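Local structure of probable transcriptional repressor protein (Mycobacterium tuberculosis, 4FX0) at residues Thr34-Leu39 / Pro110-Val115; Thr38-Ser43 / Ala103-Ala108; Ser56-Arg61 / Thr67-Asn72. The protein probably represses transcription as a dimeric, DNA-binding regulator of the MarR family, and acts as an oxidation-sensing, redox-dependent transcription factor. All coordinates share one frame; numbering follows the deposited sequence.

Contact 1: residues Thr34-Leu39 / Pro110-Val115; sequences TQFSTL and PLWRGV
Phe-36 and Trp-112 make this contact between themselves, ring against ring, buried in the assembly where the second subunit also reaches them. Coming down helix 99-119, Pro-110 is the first residue to notice: its nitrogen has no hydrogen to give to the preceding turn, and the helix kinks here. Next to matter is Trp-112, whose CB heads for helix 33-45 although its CA stays 8.8 Å from the CA of Phe-36. Both side chains carry CG anti to the backbone N (chi1 164° in Phe-36, 163° in Trp-112), which sends each ring across the gap to the other. Phe-36 leads with its far end: CZ sits over one face of the indole, displaced toward the rim, 3.5 Å from Trp-112 CG. Beside it, Phe-36 CE2 lies 3.7 Å from Trp-112 CD1, so the touch falls on the five-membered ring. The planes are inclined at 31°, an oblique pairing with centroids of the phenyl and five-membered rings 4.6 Å apart. The indole NE1 has a hydrogen-bond partner outside the two segments, which probably helps fix the ring's rotation. Tyr-22 of the same chain and Phe-3 of the second subunit bring their rings against Trp-112, and further along the helix Val-115 packs on Tyr-22 too. Such a junction, where the first helix of a winged helix-turn-helix domain meets the long helix running into the dimerisation region, belongs to the MarR fold.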
loop_
_atom_site.group_PDB
_atom_site.type_symbol
_atom_site.label_atom_id
_atom_site.label_comp_id
_atom_site.label_asym_id
_atom_site.label_seq_id
_atom_site.Cartn_x
_atom_site.Cartn_y
_atom_site.Cartn_z
ATOM N N THR B 34 -0.334 -9.281 -4.482
ATOM C CA THR B 34 -1.707 -9.290 -3.991
ATOM C C THR B 34 -2.357 -10.652 -4.224
ATOM O O THR B 34 -3.029 -11.184 -3.342
ATOM C CB THR B 34 -2.559 -8.197 -4.659
ATOM O OG1 THR B 34 -2.675 -8.466 -6.062
ATOM C CG2 THR B 34 -1.922 -6.829 -4.459
ATOM N N GLN B 35 -2.155 -11.211 -5.414
ATOM C CA GLN B 35 -2.681 -12.537 -5.733
ATOM C C GLN B 35 -2.115 -13.577 -4.775
ATOM O O GLN B 35 -2.861 -14.299 -4.113
ATOM C CB GLN B 35 -2.356 -12.919 -7.179
ATOM C CG GLN B 35 -3.152 -12.154 -8.223
ATOM C CD GLN B 35 -2.611 -12.354 -9.627
ATOM O OE1 GLN B 35 -1.699 -13.153 -9.845
ATOM N NE2 GLN B 35 -3.167 -11.624 -10.586
ATOM N N PHE B 36 -0.789 -13.648 -4.707
ATOM C CA PHE B 36 -0.117 -14.517 -3.752
ATOM C C PHE B 36 -0.735 -14.352 -2.369
ATOM O O PHE B 36 -1.050 -15.335 -1.696
ATOM C CB PHE B 36 1.379 -14.197 -3.701
ATOM C CG PHE B 36 2.081 -14.762 -2.498
ATOM C CD1 PHE B 36 2.567 -16.060 -2.506
ATOM C CD2 PHE B 36 2.256 -13.994 -1.359
ATOM C CE1 PHE B 36 3.214 -16.580 -1.398
ATOM C CE2 PHE B 36 2.902 -14.509 -0.249
ATOM C CZ PHE B 36 3.381 -15.803 -0.268
ATOM N N SER B 37 -0.914 -13.102 -1.955
ATOM C CA SER B 37 -1.488 -12.798 -0.649
ATOM C C SER B 37 -2.849 -13.461 -0.465
ATOM O O SER B 37 -3.058 -14.206 0.491
ATOM C CB SER B 37 -1.614 -11.286 -0.455
ATOM O OG SER B 37 -0.350 -10.652 -0.535
ATOM N N THR B 38 -3.772 -13.185 -1.382
ATOM C CA THR B 38 -5.122 -13.727 -1.281
ATOM C C THR B 38 -5.088 -15.250 -1.223
ATOM O O THR B 38 -5.795 -15.861 -0.422
ATOM C CB THR B 38 -6.022 -13.270 -2.448
ATOM O OG1 THR B 38 -5.574 -13.869 -3.669
ATOM C CG2 THR B 38 -5.995 -11.755 -2.586
ATOM N N LEU B 39 -4.263 -15.858 -2.069
ATOM C CA LEU B 39 -4.103 -17.308 -2.054
ATOM C C LEU B 39 -3.705 -17.772 -0.664
ATOM O O LEU B 39 -4.389 -18.593 -0.053
ATOM C CB LEU B 39 -3.041 -17.752 -3.061
ATOM C CG LEU B 39 -3.419 -17.693 -4.539
ATOM C CD1 LEU B 39 -2.302 -18.274 -5.387
ATOM C CD2 LEU B 39 -4.719 -18.439 -4.781
ATOM N N PRO B 110 8.738 -20.189 -1.675
ATOM C CA PRO B 110 10.193 -20.007 -1.599
ATOM C C PRO B 110 10.644 -18.688 -2.220
ATOM O O PRO B 110 11.585 -18.068 -1.724
ATOM C CB PRO B 110 10.740 -21.192 -2.405
ATOM C CG PRO B 110 9.599 -21.651 -3.255
ATOM C CD PRO B 110 8.376 -21.397 -2.437
ATOM N N LEU B 111 9.976 -18.267 -3.290
ATOM C CA LEU B 111 10.299 -17.004 -3.945
ATOM C C LEU B 111 9.983 -15.828 -3.029
ATOM O O LEU B 111 10.774 -14.892 -2.907
ATOM C CB LEU B 111 9.527 -16.867 -5.257
ATOM C CG LEU B 111 9.740 -17.982 -6.284
ATOM C CD1 LEU B 111 8.911 -17.723 -7.534
ATOM C CD2 LEU B 111 11.212 -18.112 -6.630
ATOM N N TRP B 112 8.818 -15.881 -2.391
ATOM C CA TRP B 112 8.407 -14.856 -1.439
ATOM C C TRP B 112 9.308 -14.872 -0.210
ATOM O O TRP B 112 9.593 -13.830 0.379
ATOM C CB TRP B 112 6.953 -15.077 -1.020
ATOM C CG TRP B 112 6.562 -14.352 0.233
ATOM C CD1 TRP B 112 6.204 -13.041 0.344
ATOM C CD2 TRP B 112 6.478 -14.902 1.553
ATOM N NE1 TRP B 112 5.908 -12.738 1.650
ATOM C CE2 TRP B 112 6.068 -13.868 2.415
ATOM C CE3 TRP B 112 6.712 -16.173 2.094
ATOM C CZ2 TRP B 112 5.886 -14.057 3.785
ATOM C CZ3 TRP B 112 6.532 -16.361 3.455
ATOM C CH2 TRP B 112 6.123 -15.309 4.283
ATOM N N ARG B 113 9.756 -16.065 0.163
ATOM C CA ARG B 113 10.592 -16.242 1.343
ATOM C C ARG B 113 11.979 -15.641 1.132
ATOM O O ARG B 113 12.600 -15.139 2.070
ATOM C CB ARG B 113 10.696 -17.728 1.693
ATOM C CG ARG B 113 11.156 -18.014 3.111
ATOM C CD ARG B 113 10.664 -19.379 3.567
ATOM N NE ARG B 113 11.089 -19.697 4.926
ATOM C CZ ARG B 113 10.652 -20.744 5.619
ATOM N NH1 ARG B 113 9.767 -21.573 5.082
ATOM N NH2 ARG B 113 11.093 -20.958 6.851
ATOM N N GLY B 114 12.458 -15.691 -0.107
ATOM C CA GLY B 114 13.755 -15.138 -0.449
ATOM C C GLY B 114 13.768 -13.622 -0.425
ATOM O O GLY B 114 14.686 -13.010 0.119
ATOM N N VAL B 115 12.746 -13.013 -1.018
ATOM C CA VAL B 115 12.644 -11.558 -1.059
ATOM C C VAL B 115 12.364 -10.991 0.332
ATOM O O VAL B 115 12.876 -9.933 0.695
ATOM C CB VAL B 115 11.557 -11.088 -2.051
ATOM C CG1 VAL B 115 10.188 -11.598 -1.631
ATOM C CG2 VAL B 115 11.559 -9.570 -2.163
#

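Contact 2: residues Thr38-Ser43 / Ala103-Ala108; sequences TLAVIS and AALQKA
Leu-105 carries most of this contact, pushing both of its methyl groups against the backbone and short side chains of helix 33-45, where Leu-39, Ala-40 and Ser-43 receive it. Its CG lies anti to the backbone N (chi1 179°), which extends the branch away from helix 99-119 and into the neighbouring turn. CD1 faces the start of the turn, 4.1 Å from Ala-40 N and 4.3 Å from Leu-39 CB. CD2 touches the carbonyl carbon of Leu-39 and, one turn further along, comes up against the Ser-43 side chain, with OG nearest and Ser-43 CB at 3.6 Å. Leu-39 contributes the second largest share of buried surface. Its nearest atoms are CB and the carbonyl carbon, and its CA is the nearest to that of Leu-105, at 6.8 Å.

The short helical segments cross steeply, at -110° with axes 10.2 Å apart, so a single leucine bridges most of the distance. In winged-helix terms, helix 33-45 opens the DNA-binding domain, and helix 99-119 leaves it after wing strand 93-97, heading for the dimer interface. Leu-39 and Ser-43 also pack on Leu-97 at the end of that strand, while Leu-31 covers Leu-39 from the preceding loop.

Ser-43 brings a hydroxyl into this otherwise apolar patch and spends it on its own helix. Its OG donates to Ala-40 O, 2.6 Å away, approaching with a 28° tilt from the carbonyl plane. The hydroxyl is thus bonded within its own helix, with a further weak bond to Leu-39 O. Ala-40 gives a smaller surface to the same leucine, and its methyl also packs on Phe-3 of the second subunit.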
loop_
_atom_site.group_PDB
_atom_site.type_symbol
_atom_site.label_atom_id
_atom_site.label_comp_id
_atom_site.label_asym_id
_atom_site.label_seq_id
_atom_site.Cartn_x
_atom_site.Cartn_y
_atom_site.Cartn_z
ATOM N N THR B 38 -3.772 -13.185 -1.382
ATOM C CA THR B 38 -5.122 -13.727 -1.281
ATOM C C THR B 38 -5.088 -15.250 -1.223
ATOM O O THR B 38 -5.795 -15.861 -0.422
ATOM C CB THR B 38 -6.022 -13.270 -2.448
ATOM O OG1 THR B 38 -5.574 -13.869 -3.669
ATOM C CG2 THR B 38 -5.995 -11.755 -2.586
ATOM N N LEU B 39 -4.263 -15.858 -2.069
ATOM C CA LEU B 39 -4.103 -17.308 -2.054
ATOM C C LEU B 39 -3.705 -17.772 -0.664
ATOM O O LEU B 39 -4.389 -18.593 -0.053
ATOM C CB LEU B 39 -3.041 -17.752 -3.061
ATOM C CG LEU B 39 -3.419 -17.693 -4.539
ATOM C CD1 LEU B 39 -2.302 -18.274 -5.387
ATOM C CD2 LEU B 39 -4.719 -18.439 -4.781
ATOM N N ALA B 40 -2.591 -17.238 -0.174
ATOM C CA ALA B 40 -2.093 -17.572 1.151
ATOM C C ALA B 40 -3.212 -17.482 2.180
ATOM O O ALA B 40 -3.402 -18.395 2.984
ATOM C CB ALA B 40 -0.947 -16.649 1.531
ATOM N N VAL B 41 -3.955 -16.381 2.142
ATOM C CA VAL B 41 -5.081 -16.175 3.047
ATOM C C VAL B 41 -6.079 -17.322 2.951
ATOM O O VAL B 41 -6.520 -17.860 3.967
ATOM C CB VAL B 41 -5.820 -14.858 2.738
ATOM C CG1 VAL B 41 -7.150 -14.807 3.474
ATOM C CG2 VAL B 41 -4.951 -13.660 3.095
ATOM N N ILE B 42 -6.430 -17.686 1.722
ATOM C CA ILE B 42 -7.390 -18.757 1.478
ATOM C C ILE B 42 -6.859 -20.101 1.967
ATOM O O ILE B 42 -7.571 -20.854 2.631
ATOM C CB ILE B 42 -7.753 -18.857 -0.015
ATOM C CG1 ILE B 42 -8.431 -17.566 -0.481
ATOM C CG2 ILE B 42 -8.657 -20.052 -0.264
ATOM C CD1 ILE B 42 -8.745 -17.537 -1.959
ATOM N N SER B 43 -5.606 -20.395 1.641
ATOM C CA SER B 43 -4.975 -21.632 2.083
ATOM C C SER B 43 -4.944 -21.702 3.605
ATOM O O SER B 43 -4.962 -22.787 4.188
ATOM C CB SER B 43 -3.556 -21.744 1.523
ATOM O OG SER B 43 -2.738 -20.684 1.988
ATOM N N ALA B 103 -0.580 -25.430 -6.228
ATOM C CA ALA B 103 0.706 -25.553 -6.901
ATOM C C ALA B 103 1.413 -24.202 -6.981
ATOM O O ALA B 103 2.542 -24.056 -6.511
ATOM C CB ALA B 103 0.523 -26.145 -8.291
ATOM N N ALA B 104 0.745 -23.217 -7.574
ATOM C CA ALA B 104 1.319 -21.884 -7.722
ATOM C C ALA B 104 1.762 -21.315 -6.377
ATOM O O ALA B 104 2.848 -20.747 -6.261
ATOM C CB ALA B 104 0.326 -20.946 -8.394
ATOM N N LEU B 105 0.918 -21.470 -5.363
ATOM C CA LEU B 105 1.254 -21.000 -4.026
ATOM C C LEU B 105 2.508 -21.702 -3.519
ATOM O O LEU B 105 3.460 -21.055 -3.083
ATOM C CB LEU B 105 0.087 -21.233 -3.064
ATOM C CG LEU B 105 0.316 -20.804 -1.615
ATOM C CD1 LEU B 105 0.714 -19.337 -1.545
ATOM C CD2 LEU B 105 -0.923 -21.067 -0.776
ATOM N N GLN B 106 2.502 -23.030 -3.587
ATOM C CA GLN B 106 3.642 -23.832 -3.157
ATOM C C GLN B 106 4.918 -23.363 -3.846
ATOM O O GLN B 106 5.974 -23.258 -3.221
ATOM C CB GLN B 106 3.392 -25.310 -3.464
ATOM C CG GLN B 106 4.381 -26.266 -2.814
ATOM C CD GLN B 106 4.159 -27.708 -3.235
ATOM O OE1 GLN B 106 4.897 -28.243 -4.063
ATOM N NE2 GLN B 106 3.139 -28.343 -2.667
ATOM N N LYS B 107 4.808 -23.076 -5.140
ATOM C CA LYS B 107 5.947 -22.627 -5.933
ATOM C C LYS B 107 6.364 -21.204 -5.572
ATOM O O LYS B 107 7.548 -20.866 -5.610
ATOM C CB LYS B 107 5.618 -22.716 -7.425
ATOM C CG LYS B 107 6.749 -22.283 -8.343
ATOM C CD LYS B 107 6.456 -22.666 -9.784
ATOM C CE LYS B 107 7.645 -22.379 -10.686
ATOM N NZ LYS B 107 7.434 -22.907 -12.062
ATOM N N ALA B 108 5.386 -20.376 -5.221
ATOM C CA ALA B 108 5.636 -18.975 -4.907
ATOM C C ALA B 108 6.291 -18.787 -3.539
ATOM O O ALA B 108 7.115 -17.889 -3.357
ATOM C CB ALA B 108 4.339 -18.180 -4.985
#

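Contact 3: residues Ser56-Arg61 / Thr67-Asn72; sequences SELAAR and TTLTRN
The helix-turn-helix of the DNA-binding domain is held together here, with Leu-69 of helix 66-78 laid into the angle between Leu-58 and Ala-59 of helix 55-62. The backbones come near each other at this point: Ala-59 CA and Leu-69 CA are 5.6 Å apart, a separation that the small methyl of Ala-59 permits. Leu-69 CB lies 3.8 Å from Ala-59 CB, so the two helices touch almost at their backbones. Beyond CB the leucine is extended, with CG anti to the backbone N (chi1 169°), and its two methyls are placed differently. CD2 lies between Leu-58 and Ala-59, 3.6 Å from Ala-59 N, 3.8 Å from Ala-59 CB and 3.8 Å from Leu-58 CD2. CD1 swings over to Leu-58, 3.5 Å from Leu-58 CD2 and 3.6 Å from Leu-58 CG.

Leu-58 also has its CG anti to the backbone N, and the two leucine side chains cross at roughly a right angle. One branch of Leu-58 is thus laid across the end of Leu-69 instead of running alongside it. No hydrogen bond joins the two segments; what holds them to each other is apolar packing.

By position in the MarR fold, helix 66-78 is the recognition helix, which in relatives enters the DNA major groove, and helix 55-62 is the one that supports it. Val-64, in the short turn between them, packs on both Ala-59 and Leu-69, and Met-55 reaches Leu-69 from the beginning of the supporting helix.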
loop_
_atom_site.group_PDB
_atom_site.type_symbol
_atom_site.label_atom_id
_atom_site.label_comp_id
_atom_site.label_asym_id
_atom_site.label_seq_id
_atom_site.Cartn_x
_atom_site.Cartn_y
_atom_site.Cartn_z
ATOM N N SER B 56 -15.439 -7.552 1.083
ATOM C CA SER B 56 -14.847 -6.527 1.934
ATOM C C SER B 56 -14.075 -7.169 3.083
ATOM O O SER B 56 -13.012 -6.686 3.474
ATOM C CB SER B 56 -15.921 -5.577 2.470
ATOM O OG SER B 56 -16.938 -6.283 3.158
ATOM N N GLU B 57 -14.615 -8.261 3.615
ATOM C CA GLU B 57 -13.965 -8.997 4.694
ATOM C C GLU B 57 -12.625 -9.552 4.223
ATOM O O GLU B 57 -11.668 -9.639 4.994
ATOM C CB GLU B 57 -14.867 -10.133 5.180
ATOM C CG GLU B 57 -14.303 -10.929 6.348
ATOM C CD GLU B 57 -14.250 -10.127 7.634
ATOM O OE1 GLU B 57 -14.951 -9.097 7.726
ATOM O OE2 GLU B 57 -13.507 -10.528 8.554
ATOM N N LEU B 58 -12.569 -9.923 2.947
ATOM C CA LEU B 58 -11.350 -10.445 2.340
ATOM C C LEU B 58 -10.406 -9.318 1.934
ATOM O O LEU B 58 -9.222 -9.336 2.272
ATOM C CB LEU B 58 -11.697 -11.296 1.117
ATOM C CG LEU B 58 -10.517 -11.888 0.344
ATOM C CD1 LEU B 58 -9.708 -12.811 1.239
ATOM C CD2 LEU B 58 -11.001 -12.627 -0.895
ATOM N N ALA B 59 -10.936 -8.342 1.202
ATOM C CA ALA B 59 -10.146 -7.207 0.736
ATOM C C ALA B 59 -9.408 -6.543 1.892
ATOM O O ALA B 59 -8.242 -6.167 1.765
ATOM C CB ALA B 59 -11.036 -6.198 0.023
ATOM N N ALA B 60 -10.096 -6.401 3.020
ATOM C CA ALA B 60 -9.503 -5.802 4.208
ATOM C C ALA B 60 -8.339 -6.641 4.733
ATOM O O ALA B 60 -7.294 -6.105 5.103
ATOM C CB ALA B 60 -10.557 -5.614 5.289
ATOM N N ARG B 61 -8.525 -7.957 4.763
ATOM C CA ARG B 61 -7.493 -8.864 5.260
ATOM C C ARG B 61 -6.196 -8.762 4.461
ATOM O O ARG B 61 -5.109 -8.827 5.031
ATOM C CB ARG B 61 -7.998 -10.312 5.285
ATOM C CG ARG B 61 -8.345 -10.811 6.683
ATOM C CD ARG B 61 -9.169 -12.093 6.658
ATOM N NE ARG B 61 -8.373 -13.283 6.364
ATOM C CZ ARG B 61 -7.632 -13.925 7.261
ATOM N NH1 ARG B 61 -7.570 -13.484 8.508
ATOM N NH2 ARG B 61 -6.945 -15.004 6.912
ATOM N N THR B 67 -12.895 -3.414 -5.025
ATOM C CA THR B 67 -12.795 -3.406 -6.480
ATOM C C THR B 67 -11.523 -4.101 -6.948
ATOM O O THR B 67 -11.559 -4.962 -7.828
ATOM C CB THR B 67 -12.823 -1.971 -7.037
ATOM O OG1 THR B 67 -11.772 -1.202 -6.438
ATOM C CG2 THR B 67 -14.162 -1.312 -6.739
ATOM N N THR B 68 -10.397 -3.725 -6.350
ATOM C CA THR B 68 -9.113 -4.317 -6.700
ATOM C C THR B 68 -9.124 -5.815 -6.419
ATOM O O THR B 68 -8.764 -6.621 -7.278
ATOM C CB THR B 68 -7.962 -3.665 -5.916
ATOM O OG1 THR B 68 -8.074 -2.238 -5.999
ATOM C CG2 THR B 68 -6.619 -4.102 -6.479
ATOM N N LEU B 69 -9.543 -6.177 -5.211
ATOM C CA LEU B 69 -9.638 -7.576 -4.818
ATOM C C LEU B 69 -10.478 -8.368 -5.811
ATOM O O LEU B 69 -10.010 -9.342 -6.401
ATOM C CB LEU B 69 -10.260 -7.700 -3.429
ATOM C CG LEU B 69 -10.629 -9.137 -3.054
ATOM C CD1 LEU B 69 -9.460 -9.825 -2.369
ATOM C CD2 LEU B 69 -11.862 -9.164 -2.169
ATOM N N THR B 70 -11.724 -7.943 -5.979
ATOM C CA THR B 70 -12.658 -8.617 -6.871
ATOM C C THR B 70 -12.079 -8.799 -8.271
ATOM O O THR B 70 -12.125 -9.896 -8.828
ATOM C CB THR B 70 -13.991 -7.855 -6.963
ATOM O OG1 THR B 70 -13.742 -6.506 -7.376
ATOM C CG2 THR B 70 -14.688 -7.847 -5.611
ATOM N N ARG B 71 -11.536 -7.725 -8.837
ATOM C CA ARG B 71 -10.938 -7.796 -10.167
ATOM C C ARG B 71 -9.831 -8.843 -10.202
ATOM O O ARG B 71 -9.732 -9.628 -11.146
ATOM C CB ARG B 71 -10.395 -6.429 -10.599
ATOM C CG ARG B 71 -8.902 -6.426 -10.900
ATOM C CD ARG B 71 -8.471 -5.166 -11.633
ATOM N NE ARG B 71 -7.670 -4.277 -10.795
ATOM C CZ ARG B 71 -8.133 -3.173 -10.218
ATOM N NH1 ARG B 71 -9.399 -2.814 -10.387
ATOM N NH2 ARG B 71 -7.329 -2.425 -9.475
ATOM N N ASN B 72 -9.002 -8.852 -9.163
ATOM C CA ASN B 72 -7.927 -9.829 -9.056
ATOM C C ASN B 72 -8.467 -11.235 -8.856
ATOM O O ASN B 72 -8.004 -12.185 -9.481
ATOM C CB ASN B 72 -6.972 -9.461 -7.920
ATOM C CG ASN B 72 -5.859 -8.540 -8.375
ATOM O OD1 ASN B 72 -5.252 -8.755 -9.423
ATOM N ND2 ASN B 72 -5.589 -7.506 -7.589
#

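How the contacts relate
All three contacts are buried and, across their segments, apolar, yet they differ in what they join. Contacts 1 and 2 hold the same pair, helices 33-45 and 99-119, at centres about 7 Å apart, and Phe-36 stitches them together by touching Leu-105 and Ala-108. Contact 1 is aromatic and nearest the middle of the chain, toward the second subunit; contact 2 is aliphatic, one leucine against a helix turn. Contact 3, its centre about 17 Å from that of contact 1 and about 16 Å from that of contact 2, lies within the loop they close and joins the helix-turn-helix pair. Thr-38 and Val-41 link it back, packing on Leu-69 and Leu-58 respectively.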